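Long-range contacts in uncharacterized protein (Parabacteroides merdae ATCC 43184, PDB 5BMT), which is of unknown function but is built largely of beta sheet, with an immunoglobulin-like fold and a probable OB-type domain toward its N terminus: residues Y86-S91 with G186-M191; Y90-S95 with S140-Q145; Y117-V122 with A182-T187; R155-C160 with G194-A199; V204-K209 with S230-E235. One frame throughout, in Å; residues are numbered along the deposited sequence. Where two conformers were deposited one is given.

Interaction 1 of 5, residues Y86-S91 with G186-M191; sequences YDLSYS and GTLYSM. With SO4 (sulfate ion), chain D.
Segment 86-91, the end of strand 85-89 and the loop after it, runs past the first turns of helix 186-198 at side-chain distance; the closest backbones are L88 and L188, with CA atoms 7.7 Å apart. Two side chains of 86-91 bridge the gap. L88 sends its CD2 methyl obliquely into L188, and the 3.5 Å between L88 CD2 and L188 CB is tighter than an ordinary van der Waals contact. L188 has CG anti to its backbone N (chi1 -178°), which leaves CB and both methyls gathered round that one carbon.

Y90 reaches further, tip first. Its OH meets T187 OG1 at 2.9 Å in a hydrogen bond that either hydroxyl could donate, and OG1 lies in the plane of the ring. T187 can offer it because OG1 takes the crowded position between backbone N and carbonyl carbon (chi1 61°). One helical turn on, the selenomethionine M191 meets that ring tip to tip: M191 CE packs 3.9 Å from Y90 CE1, and M191 SE stands obliquely to the Y90 ring, 5.2 Å from its centroid, a Met-aromatic contact. On another side of the helix, S190 OG lies 2.8 Å from O1 of a sulfate ion, probably from the crystallisation liquor.

Strand 85-89 is part of the sheet: Y86 bonds through its backbone to strand 173-184 and S89 to strand 134-140, while L88 packs on V183 and M139 beneath the helix.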
# COMPACT_ATOMS: atom_id res chain seq x y z
N TYR A 86 -6.05 6.98 2.12
CA TYR A 86 -6.16 8.04 1.12
C TYR A 86 -6.86 7.54 -0.11
O TYR A 86 -6.84 6.35 -0.43
CB TYR A 86 -4.75 8.56 0.74
CG TYR A 86 -4.11 9.23 1.92
CD1 TYR A 86 -4.36 10.56 2.22
CD2 TYR A 86 -3.30 8.50 2.80
CE1 TYR A 86 -3.85 11.16 3.37
CE2 TYR A 86 -2.77 9.08 3.95
CZ TYR A 86 -3.05 10.41 4.23
OH TYR A 86 -2.54 10.99 5.37
N ASP A 87 -7.49 8.46 -0.83
CA ASP A 87 -8.07 8.14 -2.11
C ASP A 87 -6.98 8.13 -3.16
O ASP A 87 -5.87 8.65 -2.92
CB ASP A 87 -9.08 9.26 -2.47
CG ASP A 87 -10.23 9.34 -1.49
OD1 ASP A 87 -10.66 8.27 -0.99
OD2 ASP A 87 -10.72 10.46 -1.25
N LEU A 88 -7.27 7.54 -4.32
CA LEU A 88 -6.36 7.64 -5.45
C LEU A 88 -7.01 8.67 -6.37
O LEU A 88 -8.11 8.44 -6.86
CB LEU A 88 -6.07 6.30 -6.13
CG LEU A 88 -5.33 6.39 -7.48
CD1 LEU A 88 -4.00 7.11 -7.38
CD2 LEU A 88 -5.11 5.06 -8.05
N SER A 89 -6.35 9.82 -6.50
CA SER A 89 -6.85 10.96 -7.25
C SER A 89 -6.52 10.86 -8.74
O SER A 89 -5.38 10.54 -9.09
CB SER A 89 -6.25 12.23 -6.65
OG SER A 89 -6.50 12.30 -5.25
N TYR A 90 -7.47 11.18 -9.60
CA TYR A 90 -7.24 11.14 -11.04
C TYR A 90 -7.07 12.56 -11.59
O TYR A 90 -7.31 12.79 -12.77
CB TYR A 90 -8.39 10.38 -11.73
CG TYR A 90 -8.40 8.93 -11.29
CD1 TYR A 90 -7.43 8.03 -11.75
CD2 TYR A 90 -9.30 8.48 -10.33
CE1 TYR A 90 -7.40 6.70 -11.30
CE2 TYR A 90 -9.32 7.14 -9.92
CZ TYR A 90 -8.37 6.26 -10.42
OH TYR A 90 -8.37 4.94 -10.00
N SER A 91 -6.65 13.49 -10.74
CA SER A 91 -6.41 14.89 -11.12
C SER A 91 -4.90 15.13 -11.07
O SER A 91 -4.37 15.42 -10.01
CB SER A 91 -7.14 15.86 -10.17
OG SER A 91 -8.55 15.74 -10.10
N GLY A 186 -9.35 -0.02 -5.67
CA GLY A 186 -10.42 -0.66 -6.45
C GLY A 186 -10.66 -0.07 -7.82
O GLY A 186 -10.77 -0.82 -8.81
N THR A 187 -10.76 1.27 -7.93
CA THR A 187 -11.03 1.84 -9.26
C THR A 187 -9.78 1.80 -10.13
O THR A 187 -9.91 1.63 -11.35
CB THR A 187 -11.64 3.23 -9.17
OG1 THR A 187 -10.69 4.08 -8.52
CG2 THR A 187 -12.98 3.22 -8.40
N LEU A 188 -8.58 1.90 -9.52
CA LEU A 188 -7.36 1.77 -10.30
C LEU A 188 -7.28 0.39 -10.91
O LEU A 188 -6.99 0.24 -12.10
CB LEU A 188 -6.12 2.02 -9.43
CG LEU A 188 -4.80 1.94 -10.19
CD1 LEU A 188 -4.63 3.12 -11.10
CD2 LEU A 188 -3.63 1.85 -9.27
N TYR A 189 -7.58 -0.64 -10.10
CA TYR A 189 -7.54 -2.00 -10.63
C TYR A 189 -8.49 -2.18 -11.80
O TYR A 189 -8.07 -2.72 -12.83
CB TYR A 189 -7.92 -2.99 -9.50
CG TYR A 189 -7.98 -4.42 -9.98
CD1 TYR A 189 -6.85 -5.23 -9.95
CD2 TYR A 189 -9.17 -4.97 -10.47
CE1 TYR A 189 -6.89 -6.55 -10.41
CE2 TYR A 189 -9.23 -6.29 -10.91
CZ TYR A 189 -8.09 -7.08 -10.86
OH TYR A 189 -8.14 -8.38 -11.33
N SER A 190 -9.76 -1.75 -11.65
CA SER A 190 -10.75 -1.92 -12.71
C SER A 190 -10.33 -1.19 -13.97
O SER A 190 -10.47 -1.76 -15.07
CB SER A 190 -12.12 -1.44 -12.25
OG SER A 190 -12.55 -2.20 -11.13
N MSE A 191 -9.78 0.04 -13.82
CA MSE A 191 -9.39 0.80 -14.99
C MSE A 191 -8.20 0.16 -15.69
O MSE A 191 -8.26 0.00 -16.93
CB MSE A 191 -9.09 2.24 -14.61
CG MSE A 191 -8.78 3.12 -15.81
SE MSE A 191 -8.31 4.91 -15.25
CE MSE A 191 -6.69 4.49 -14.44
S SO4 D . -13.38 -5.53 -11.61
O1 SO4 D . -13.01 -4.89 -10.35
O2 SO4 D . -12.93 -6.92 -11.60
O3 SO4 D . -14.83 -5.47 -11.77
O4 SO4 D . -12.74 -4.82 -12.73

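Interaction 2 of 5, residues Y90-S95 with S140-Q145; sequences YSPLDS and SMDSNQ
M141 sets its CG in the crowded position between backbone N and carbonyl carbon (chi1 49°) and bends at both chi2 and chi3 (148° and -77°), so that this selenomethionine, whose CB starts away from segment 90-95, curls back alongside Y90. The result is a Met-aromatic contact of the edge-on kind: SE lies near the ring plane, M141 SE 4.0 Å from Y90 CE1. The two side chains point the same way, toward helix 186-198, where the tyrosine hydroxyl is hydrogen-bonded to T187.

Just beyond, D142 to Q145 form a type I beta turn, with Q145 N bonded to D142 O. D142 CG is anti to its backbone N, which lets OD1 accept from N144 N at 3.1 Å as an Asx turn. Q145 NE2 also comes to D142 O, from above the carbonyl plane, and Q145 OE1 takes T158 N of the neighbouring strand.

No direct hydrogen bond joins the two segments; the polar links run through two waters. One molecule donates to Y90 O at 2.6 Å and accepts from S143 N at 2.8 Å. A second accepts from L93 N and sits 2.7 Å from S140 OG. Between them P92 lays its ring obliquely on D142, P92 CG to D142 CB 4.0 Å. Beneath it M141 O is buried without a conventional partner, met by the CA-H of Y90, with Y90 CA 3.5 Å from M141 O.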
# COMPACT_ATOMS: atom_id res chain seq x y z
N TYR A 90 -7.47 11.18 -9.60
CA TYR A 90 -7.24 11.14 -11.04
C TYR A 90 -7.07 12.56 -11.59
O TYR A 90 -7.31 12.79 -12.77
CB TYR A 90 -8.39 10.38 -11.73
CG TYR A 90 -8.40 8.93 -11.29
CD1 TYR A 90 -7.43 8.03 -11.75
CD2 TYR A 90 -9.30 8.48 -10.33
CE1 TYR A 90 -7.40 6.70 -11.30
CE2 TYR A 90 -9.32 7.14 -9.92
CZ TYR A 90 -8.37 6.26 -10.42
OH TYR A 90 -8.37 4.94 -10.00
N SER A 91 -6.65 13.49 -10.74
CA SER A 91 -6.41 14.89 -11.12
C SER A 91 -4.90 15.13 -11.07
O SER A 91 -4.37 15.42 -10.01
CB SER A 91 -7.14 15.86 -10.17
OG SER A 91 -8.55 15.74 -10.10
N PRO A 92 -4.19 14.99 -12.19
CA PRO A 92 -2.73 15.18 -12.15
C PRO A 92 -2.33 16.60 -11.79
O PRO A 92 -3.05 17.57 -12.07
CB PRO A 92 -2.28 14.78 -13.56
CG PRO A 92 -3.48 14.92 -14.40
CD PRO A 92 -4.67 14.64 -13.54
N LEU A 93 -1.21 16.71 -11.06
CA LEU A 93 -0.65 17.97 -10.58
C LEU A 93 0.54 18.40 -11.42
O LEU A 93 1.16 17.55 -12.05
CB LEU A 93 -0.20 17.80 -9.12
CG LEU A 93 -1.30 17.40 -8.12
CD1 LEU A 93 -0.71 17.07 -6.75
CD2 LEU A 93 -2.33 18.47 -8.01
N ASP A 94 0.85 19.69 -11.42
CA ASP A 94 2.04 20.16 -12.14
C ASP A 94 3.24 20.23 -11.15
O ASP A 94 3.13 19.79 -10.00
CB ASP A 94 1.77 21.50 -12.86
CG ASP A 94 1.40 22.68 -11.97
OD1 ASP A 94 1.65 22.61 -10.75
OD2 ASP A 94 0.89 23.69 -12.51
N SER A 95 4.37 20.79 -11.62
CA SER A 95 5.61 20.88 -10.84
C SER A 95 5.57 21.93 -9.73
O SER A 95 6.50 21.97 -8.91
CB SER A 95 6.80 21.15 -11.75
OG SER A 95 7.03 20.01 -12.57
N SER A 140 -1.76 10.55 -6.97
CA SER A 140 -2.51 10.93 -8.14
C SER A 140 -2.00 10.23 -9.37
O SER A 140 -0.88 9.71 -9.38
CB SER A 140 -2.45 12.45 -8.32
OG SER A 140 -1.11 12.92 -8.45
N MSE A 141 -2.70 10.42 -10.47
CA MSE A 141 -2.21 9.92 -11.73
C MSE A 141 -3.03 10.49 -12.84
O MSE A 141 -4.13 11.00 -12.61
CB MSE A 141 -2.18 8.37 -11.81
CG MSE A 141 -3.46 7.68 -11.39
SE MSE A 141 -3.64 6.06 -12.41
CE MSE A 141 -4.17 6.80 -13.86
N ASP A 142 -2.46 10.45 -14.04
CA ASP A 142 -3.10 10.90 -15.24
C ASP A 142 -3.74 9.67 -15.89
O ASP A 142 -3.02 8.81 -16.40
CB ASP A 142 -2.07 11.59 -16.16
CG ASP A 142 -2.57 11.94 -17.55
OD1 ASP A 142 -3.80 12.06 -17.73
OD2 ASP A 142 -1.72 12.10 -18.46
N SER A 143 -5.08 9.55 -15.83
CA SER A 143 -5.84 8.44 -16.45
C SER A 143 -5.75 8.42 -18.00
O SER A 143 -6.12 7.42 -18.61
CB SER A 143 -7.30 8.50 -16.02
OG SER A 143 -7.99 9.61 -16.55
N ASN A 144 -5.25 9.50 -18.62
CA ASN A 144 -5.09 9.57 -20.09
C ASN A 144 -3.68 9.15 -20.54
O ASN A 144 -3.42 9.11 -21.74
CB ASN A 144 -5.39 10.98 -20.61
CG ASN A 144 -6.83 11.40 -20.46
OD1 ASN A 144 -7.75 10.57 -20.45
ND2 ASN A 144 -7.06 12.70 -20.41
N GLN A 145 -2.78 8.87 -19.58
CA GLN A 145 -1.39 8.50 -19.85
C GLN A 145 -1.30 7.21 -20.62
O GLN A 145 -2.08 6.28 -20.41
CB GLN A 145 -0.56 8.36 -18.55
CG GLN A 145 -0.72 7.01 -17.82
CD GLN A 145 0.11 6.89 -16.57
OE1 GLN A 145 1.18 6.31 -16.58
NE2 GLN A 145 -0.38 7.42 -15.47
O HOH W 1 -6.78 11.64 -15.07
O HOH W 2 0.21 14.27 -10.41

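Interaction 3 of 5, residues Y117-V122 with A182-T187; sequences YKRIVV and AVEGGT
A salt bridge leads this contact: R119 NH1 donates to E184 OE1 at 2.8 Å, approaching from above the carboxylate plane, with the guanidinium and carboxylate turned 71° apart. It spans an antiparallel strand pair, 118-122 against 182-184, where the second strand gives way to helix 186-198. The other carboxylate oxygen, OE2, uses its anti lone pair to accept G186 N at 2.9 Å, a capping bond at the helix start. E184 gets there with CG anti to its backbone N and a bend at chi2.

K118 O is gripped twice, by R119 NH1 and by G185 N at 3.0 Å, both from above the carbonyl plane. One water links R119 NH2 to E184 OE1, another K118 N to E184 OE2. R119 NE is taken by G48 O.

Farther along, I120 and V183 make the hydrogen-bonded pair: I120 N to V183 O and V183 N to I120 O are each 2.8 Å, with the donor in the plane of the accepting carbonyl. These two side chains share one face of the sheet, where I120 packs on L159; V121 and A182 lie on the other. V122 CG1 crosses obliquely to touch V183 CG2 at 4.0 Å.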
# COMPACT_ATOMS: atom_id res chain seq x y z
N TYR A 117 -12.02 -5.90 -0.87
CA TYR A 117 -11.29 -4.66 -1.07
C TYR A 117 -9.98 -4.83 -1.78
O TYR A 117 -9.39 -5.93 -1.79
CB TYR A 117 -10.95 -4.05 0.31
CG TYR A 117 -12.14 -3.67 1.15
CD1 TYR A 117 -12.77 -2.45 0.97
CD2 TYR A 117 -12.61 -4.52 2.14
CE1 TYR A 117 -13.86 -2.07 1.76
CE2 TYR A 117 -13.72 -4.17 2.92
CZ TYR A 117 -14.33 -2.94 2.73
OH TYR A 117 -15.42 -2.58 3.49
N LYS A 118 -9.51 -3.72 -2.36
CA LYS A 118 -8.14 -3.62 -2.90
C LYS A 118 -7.52 -2.36 -2.34
O LYS A 118 -8.19 -1.31 -2.34
CB LYS A 118 -8.10 -3.62 -4.44
CG LYS A 118 -8.72 -4.89 -5.03
CD LYS A 118 -8.59 -4.95 -6.53
CE LYS A 118 -9.33 -6.16 -7.10
NZ LYS A 118 -10.80 -5.95 -7.13
N ARG A 119 -6.27 -2.45 -1.87
CA ARG A 119 -5.56 -1.26 -1.39
C ARG A 119 -4.15 -1.28 -1.85
O ARG A 119 -3.50 -2.32 -1.80
CB ARG A 119 -5.55 -1.14 0.15
CG ARG A 119 -6.82 -0.52 0.77
CD ARG A 119 -7.84 -1.58 1.10
NE ARG A 119 -9.00 -0.94 1.73
CZ ARG A 119 -9.95 -0.27 1.08
NH1 ARG A 119 -9.94 -0.18 -0.25
NH2 ARG A 119 -10.94 0.32 1.77
N ILE A 120 -3.64 -0.11 -2.25
CA ILE A 120 -2.20 0.00 -2.48
C ILE A 120 -1.58 0.36 -1.13
O ILE A 120 -2.00 1.35 -0.51
CB ILE A 120 -1.86 1.08 -3.53
CG1 ILE A 120 -2.55 0.78 -4.85
CG2 ILE A 120 -0.33 1.18 -3.72
CD1 ILE A 120 -2.57 2.03 -5.79
N VAL A 121 -0.64 -0.42 -0.66
CA VAL A 121 0.13 -0.02 0.52
C VAL A 121 1.37 0.64 -0.04
O VAL A 121 2.06 0.04 -0.89
CB VAL A 121 0.49 -1.20 1.46
CG1 VAL A 121 1.51 -0.79 2.53
CG2 VAL A 121 -0.77 -1.75 2.12
N VAL A 122 1.65 1.87 0.40
CA VAL A 122 2.83 2.56 -0.10
C VAL A 122 3.64 3.03 1.10
O VAL A 122 3.07 3.36 2.14
CB VAL A 122 2.49 3.69 -1.11
CG1 VAL A 122 1.46 4.64 -0.59
CG2 VAL A 122 3.73 4.45 -1.58
N ALA A 182 -2.23 3.60 3.26
CA ALA A 182 -3.08 2.79 2.41
C ALA A 182 -3.82 3.68 1.45
O ALA A 182 -4.42 4.66 1.88
CB ALA A 182 -4.06 2.02 3.28
N VAL A 183 -3.83 3.34 0.18
CA VAL A 183 -4.51 4.12 -0.86
C VAL A 183 -5.58 3.23 -1.49
O VAL A 183 -5.33 2.05 -1.76
CB VAL A 183 -3.48 4.60 -1.91
CG1 VAL A 183 -4.18 5.32 -3.07
CG2 VAL A 183 -2.42 5.52 -1.26
N GLU A 184 -6.77 3.78 -1.74
CA GLU A 184 -7.81 3.01 -2.41
C GLU A 184 -7.30 2.43 -3.74
O GLU A 184 -6.77 3.17 -4.57
CB GLU A 184 -9.01 3.95 -2.68
CG GLU A 184 -10.16 3.28 -3.41
CD GLU A 184 -10.68 2.04 -2.71
OE1 GLU A 184 -10.99 2.13 -1.49
OE2 GLU A 184 -10.75 0.96 -3.36
N GLY A 185 -7.49 1.11 -3.95
CA GLY A 185 -7.01 0.48 -5.17
C GLY A 185 -8.08 -0.07 -6.09
O GLY A 185 -7.75 -0.56 -7.18
N GLY A 186 -9.35 -0.02 -5.67
CA GLY A 186 -10.42 -0.66 -6.45
C GLY A 186 -10.66 -0.07 -7.82
O GLY A 186 -10.77 -0.82 -8.81
N THR A 187 -10.76 1.27 -7.93
CA THR A 187 -11.03 1.84 -9.26
C THR A 187 -9.78 1.80 -10.13
O THR A 187 -9.91 1.63 -11.35
CB THR A 187 -11.64 3.23 -9.17
OG1 THR A 187 -10.69 4.08 -8.52
CG2 THR A 187 -12.98 3.22 -8.40
O HOH W 3 -11.59 -1.65 -2.86
O HOH W 4 -11.78 -3.47 -8.34
O HOH W 5 -13.21 1.29 0.14

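Interaction 4 of 5, residues R155-C160 with G194-A199; sequences RVYTLC and GKESAA
Everything tight here gathers on the buried carboxylate of E196. R155 grips it side-on, R155 NE to E196 OE1 at 2.8 Å and R155 NH2 to E196 OE2 at 2.9 Å, each on a syn lone pair, with the two flat groups only 21° from coplanar. Y157 arrives tip to tip and donates its OH to the same E196 OE2 at 2.6 Å, its ring turned 76° to the carboxylate. With three donors, one oxygen taking two of them, E196 probably stays ionised.

The outer part is looser. A199 CB lies over one face of the guanidinium, 3.6 Å from R155 NH2, toward the rim rather than the middle. K195 merely brushes past: its CB stands 3.6 Å from Y157 OH, and the chain then leads away to a weak bond between NZ and S143 O. R155 itself is partly exposed at the corner where strand 153-167 turns. Overall this is a helix's last turn pinned on a beta sheet by a bidentate arginine-carboxylate salt bridge.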
# COMPACT_ATOMS: atom_id res chain seq x y z
N ARG A 155 5.09 -1.39 -20.88
CA ARG A 155 3.77 -0.90 -20.46
C ARG A 155 3.71 -0.63 -18.95
O ARG A 155 2.81 -1.12 -18.26
CB ARG A 155 2.65 -1.89 -20.89
CG ARG A 155 2.67 -2.11 -22.42
CD ARG A 155 1.48 -2.93 -22.93
NE ARG A 155 0.20 -2.26 -22.68
CZ ARG A 155 -0.35 -1.34 -23.45
NH1 ARG A 155 0.25 -0.95 -24.58
NH2 ARG A 155 -1.51 -0.78 -23.11
N VAL A 156 4.63 0.20 -18.46
CA VAL A 156 4.63 0.58 -17.05
C VAL A 156 3.86 1.90 -16.88
O VAL A 156 4.14 2.88 -17.59
CB VAL A 156 6.08 0.73 -16.55
CG1 VAL A 156 6.12 1.17 -15.09
CG2 VAL A 156 6.88 -0.56 -16.75
N TYR A 157 2.90 1.92 -15.94
CA TYR A 157 2.13 3.12 -15.61
C TYR A 157 2.82 3.84 -14.48
O TYR A 157 3.48 3.21 -13.66
CB TYR A 157 0.70 2.73 -15.16
CG TYR A 157 -0.16 2.26 -16.31
CD1 TYR A 157 -0.91 3.16 -17.06
CD2 TYR A 157 -0.23 0.90 -16.64
CE1 TYR A 157 -1.72 2.73 -18.12
CE2 TYR A 157 -1.04 0.46 -17.70
CZ TYR A 157 -1.78 1.38 -18.43
OH TYR A 157 -2.59 0.95 -19.45
N THR A 158 2.67 5.16 -14.43
CA THR A 158 3.31 5.90 -13.35
C THR A 158 2.26 6.64 -12.51
O THR A 158 1.42 7.38 -13.05
CB THR A 158 4.33 6.91 -13.94
OG1 THR A 158 5.38 6.18 -14.58
CG2 THR A 158 4.97 7.80 -12.85
N LEU A 159 2.30 6.38 -11.20
CA LEU A 159 1.49 7.07 -10.20
C LEU A 159 2.40 8.09 -9.53
O LEU A 159 3.63 7.96 -9.63
CB LEU A 159 0.94 6.07 -9.17
CG LEU A 159 -0.29 5.26 -9.56
CD1 LEU A 159 -0.02 4.32 -10.74
CD2 LEU A 159 -0.78 4.45 -8.38
N CYS A 160 1.83 9.10 -8.89
CA CYS A 160 2.64 10.10 -8.22
C CYS A 160 2.24 10.24 -6.76
O CYS A 160 1.07 10.36 -6.45
CB CYS A 160 2.54 11.43 -8.95
SG CYS A 160 3.43 12.76 -8.13
N GLY A 194 -9.00 -3.14 -17.46
CA GLY A 194 -9.71 -2.91 -18.71
C GLY A 194 -8.74 -2.55 -19.83
O GLY A 194 -8.80 -3.15 -20.90
N LYS A 195 -7.79 -1.62 -19.55
CA LYS A 195 -6.80 -1.18 -20.55
C LYS A 195 -5.81 -2.30 -20.90
O LYS A 195 -5.53 -2.52 -22.08
CB LYS A 195 -6.01 0.04 -20.03
CG LYS A 195 -6.83 1.31 -19.86
CD LYS A 195 -5.99 2.44 -19.26
CE LYS A 195 -6.79 3.70 -19.00
NZ LYS A 195 -6.96 4.53 -20.21
N GLU A 196 -5.27 -2.99 -19.89
CA GLU A 196 -4.25 -4.00 -20.15
C GLU A 196 -4.84 -5.30 -20.72
O GLU A 196 -4.17 -5.90 -21.59
CB GLU A 196 -3.39 -4.25 -18.91
CG GLU A 196 -2.48 -3.05 -18.62
CD GLU A 196 -1.73 -2.56 -19.85
OE1 GLU A 196 -0.92 -3.34 -20.39
OE2 GLU A 196 -2.07 -1.47 -20.36
N SER A 197 -6.06 -5.71 -20.33
CA SER A 197 -6.65 -6.92 -20.94
C SER A 197 -6.94 -6.64 -22.44
O SER A 197 -6.69 -7.52 -23.29
CB SER A 197 -7.91 -7.36 -20.20
OG SER A 197 -8.94 -6.39 -20.34
N ALA A 198 -7.37 -5.41 -22.77
CA ALA A 198 -7.61 -5.01 -24.17
C ALA A 198 -6.31 -5.05 -25.00
O ALA A 198 -6.36 -5.32 -26.19
CB ALA A 198 -8.21 -3.62 -24.23
N ALA A 199 -5.16 -4.80 -24.35
CA ALA A 199 -3.82 -4.82 -24.95
C ALA A 199 -3.25 -6.26 -25.00
O ALA A 199 -2.13 -6.46 -25.48
CB ALA A 199 -2.88 -3.90 -24.17

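Interaction 5 of 5, residues V204-K209 with S230-E235; sequences VSYRVK and SQFSIE
Four backbone hydrogen bonds make the first shell, two for V204-F232 and two for Y206-S230; the straightest runs from S230 N to Y206 O, 2.8 Å at 177°. Between them, S205 and Q231 form the non-hydrogen-bonded pair, yet on their shared face of the sheet Q231 NE2 donates to S205 OG at 2.8 Å.

On the other face aromatic rings take over. F232, its CG in the crowded position (chi1 56°), lays its ring under V204, V204 CB 3.8 Å from the centroid in a CH-pi contact. Y206, set likewise (chi1 75°), covers S230, whose CB lies 3.9 Å from the tyrosine centroid. The two side chains cross at about a right angle, Y206 CD1 4.0 Å from F232 CE2 at the phenyl edge. I234 CG2 closes the end against V204 CG2.

Farther out, S109 fixes the polar ends: its OG bonds Y206 OH and its O takes S230 OG. L192 of helix 186-198 packs on V204. The whole is the antiparallel beta hairpin of strands 203-214 and 221-233.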
# COMPACT_ATOMS: atom_id res chain seq x y z
N VAL A 204 -0.50 -6.06 -14.74
CA VAL A 204 -0.33 -4.61 -14.76
C VAL A 204 0.99 -4.31 -14.09
O VAL A 204 1.30 -4.91 -13.06
CB VAL A 204 -1.49 -3.87 -14.07
CG1 VAL A 204 -1.16 -2.39 -13.83
CG2 VAL A 204 -2.77 -4.00 -14.88
N SER A 205 1.77 -3.39 -14.67
CA SER A 205 3.04 -2.92 -14.11
C SER A 205 2.92 -1.45 -13.82
O SER A 205 2.43 -0.69 -14.67
CB SER A 205 4.19 -3.16 -15.09
OG SER A 205 4.41 -4.53 -15.34
N TYR A 206 3.36 -1.03 -12.64
CA TYR A 206 3.32 0.40 -12.34
C TYR A 206 4.49 0.79 -11.45
O TYR A 206 5.17 -0.07 -10.86
CB TYR A 206 1.98 0.80 -11.69
CG TYR A 206 1.87 0.37 -10.23
CD1 TYR A 206 1.39 -0.89 -9.89
CD2 TYR A 206 2.22 1.25 -9.20
CE1 TYR A 206 1.32 -1.29 -8.55
CE2 TYR A 206 2.08 0.88 -7.86
CZ TYR A 206 1.68 -0.41 -7.54
OH TYR A 206 1.65 -0.79 -6.22
N ARG A 207 4.73 2.08 -11.35
CA ARG A 207 5.73 2.59 -10.43
C ARG A 207 5.18 3.87 -9.81
O ARG A 207 4.22 4.43 -10.35
CB ARG A 207 7.07 2.83 -11.11
CG ARG A 207 6.93 3.87 -12.20
CD ARG A 207 8.25 4.03 -12.89
NE ARG A 207 8.16 5.06 -13.91
CZ ARG A 207 9.23 5.57 -14.52
NH1 ARG A 207 10.45 5.18 -14.17
NH2 ARG A 207 9.09 6.50 -15.44
N VAL A 208 5.81 4.34 -8.74
CA VAL A 208 5.39 5.55 -8.05
C VAL A 208 6.51 6.56 -8.12
O VAL A 208 7.62 6.26 -7.67
CB VAL A 208 4.97 5.27 -6.59
CG1 VAL A 208 4.55 6.58 -5.89
CG2 VAL A 208 3.83 4.27 -6.53
N LYS A 209 6.22 7.77 -8.67
CA LYS A 209 7.19 8.84 -8.70
C LYS A 209 6.95 9.78 -7.51
O LYS A 209 5.83 9.88 -6.98
CB LYS A 209 7.17 9.55 -10.04
CG LYS A 209 6.09 10.53 -10.30
CD LYS A 209 6.53 11.35 -11.55
CE LYS A 209 5.92 12.73 -11.59
NZ LYS A 209 5.26 13.01 -12.89
N SER A 230 6.23 -2.34 -9.60
CA SER A 230 5.35 -3.24 -8.85
C SER A 230 4.38 -3.85 -9.83
O SER A 230 4.03 -3.21 -10.83
CB SER A 230 4.61 -2.47 -7.77
OG SER A 230 5.46 -1.66 -6.99
N GLN A 231 3.98 -5.10 -9.62
CA GLN A 231 3.09 -5.74 -10.59
C GLN A 231 1.99 -6.48 -9.90
O GLN A 231 2.16 -6.96 -8.76
CB GLN A 231 3.88 -6.75 -11.45
CG GLN A 231 4.93 -6.06 -12.31
CD GLN A 231 5.75 -7.04 -13.12
OE1 GLN A 231 6.15 -8.11 -12.65
NE2 GLN A 231 6.04 -6.64 -14.35
N PHE A 232 0.87 -6.62 -10.60
CA PHE A 232 -0.23 -7.44 -10.08
C PHE A 232 -0.92 -8.13 -11.23
O PHE A 232 -0.92 -7.66 -12.37
CB PHE A 232 -1.22 -6.65 -9.21
CG PHE A 232 -1.86 -5.44 -9.86
CD1 PHE A 232 -3.04 -5.57 -10.58
CD2 PHE A 232 -1.31 -4.18 -9.70
CE1 PHE A 232 -3.64 -4.45 -11.14
CE2 PHE A 232 -1.92 -3.06 -10.26
CZ PHE A 232 -3.09 -3.20 -10.96
N SER A 233 -1.52 -9.28 -10.92
CA SER A 233 -2.23 -10.05 -11.92
C SER A 233 -3.63 -9.46 -12.13
O SER A 233 -4.27 -9.03 -11.17
CB SER A 233 -2.35 -11.51 -11.48
OG SER A 233 -3.14 -12.26 -12.39
N ILE A 234 -4.12 -9.52 -13.38
CA ILE A 234 -5.49 -9.10 -13.71
C ILE A 234 -6.31 -10.30 -14.22
O ILE A 234 -7.39 -10.14 -14.78
CB ILE A 234 -5.56 -7.88 -14.65
CG1 ILE A 234 -4.70 -8.09 -15.92
CG2 ILE A 234 -5.12 -6.61 -13.87
CD1 ILE A 234 -4.96 -7.12 -17.05
N GLU A 235 -5.79 -11.52 -13.98
CA GLU A 235 -6.51 -12.77 -14.28
C GLU A 235 -7.39 -13.08 -13.07
O GLU A 235 -6.99 -12.83 -11.93
CB GLU A 235 -5.54 -13.93 -14.56
CG GLU A 235 -4.66 -13.74 -15.78
CD GLU A 235 -3.85 -14.97 -16.11
OE1 GLU A 235 -2.81 -15.19 -15.45
OE2 GLU A 235 -4.26 -15.73 -17.01

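In the fold
Past the small N-terminal sheet, strand 85-89 and the loop after it open two contacts: interaction 1 starts at 86-91 and interaction 2 at 90-95, sharing Y90 and S91. Interaction 2 closes first, at 140-145, and crosses interaction 3, which begins at 117-122 within that loop. Interaction 3 closes at 182-187, and interaction 1 on the overlapping 186-191, so the inner strand 173-184 and the start of helix 186-198 are set together. Interaction 4 begins at 155-160, before either has closed, crosses both, and ends on the far turn of the same helix. Interaction 5 follows in series as a local hairpin beside strand 153-167. Together they tie helix to sheet, loop to loop and strand to strand.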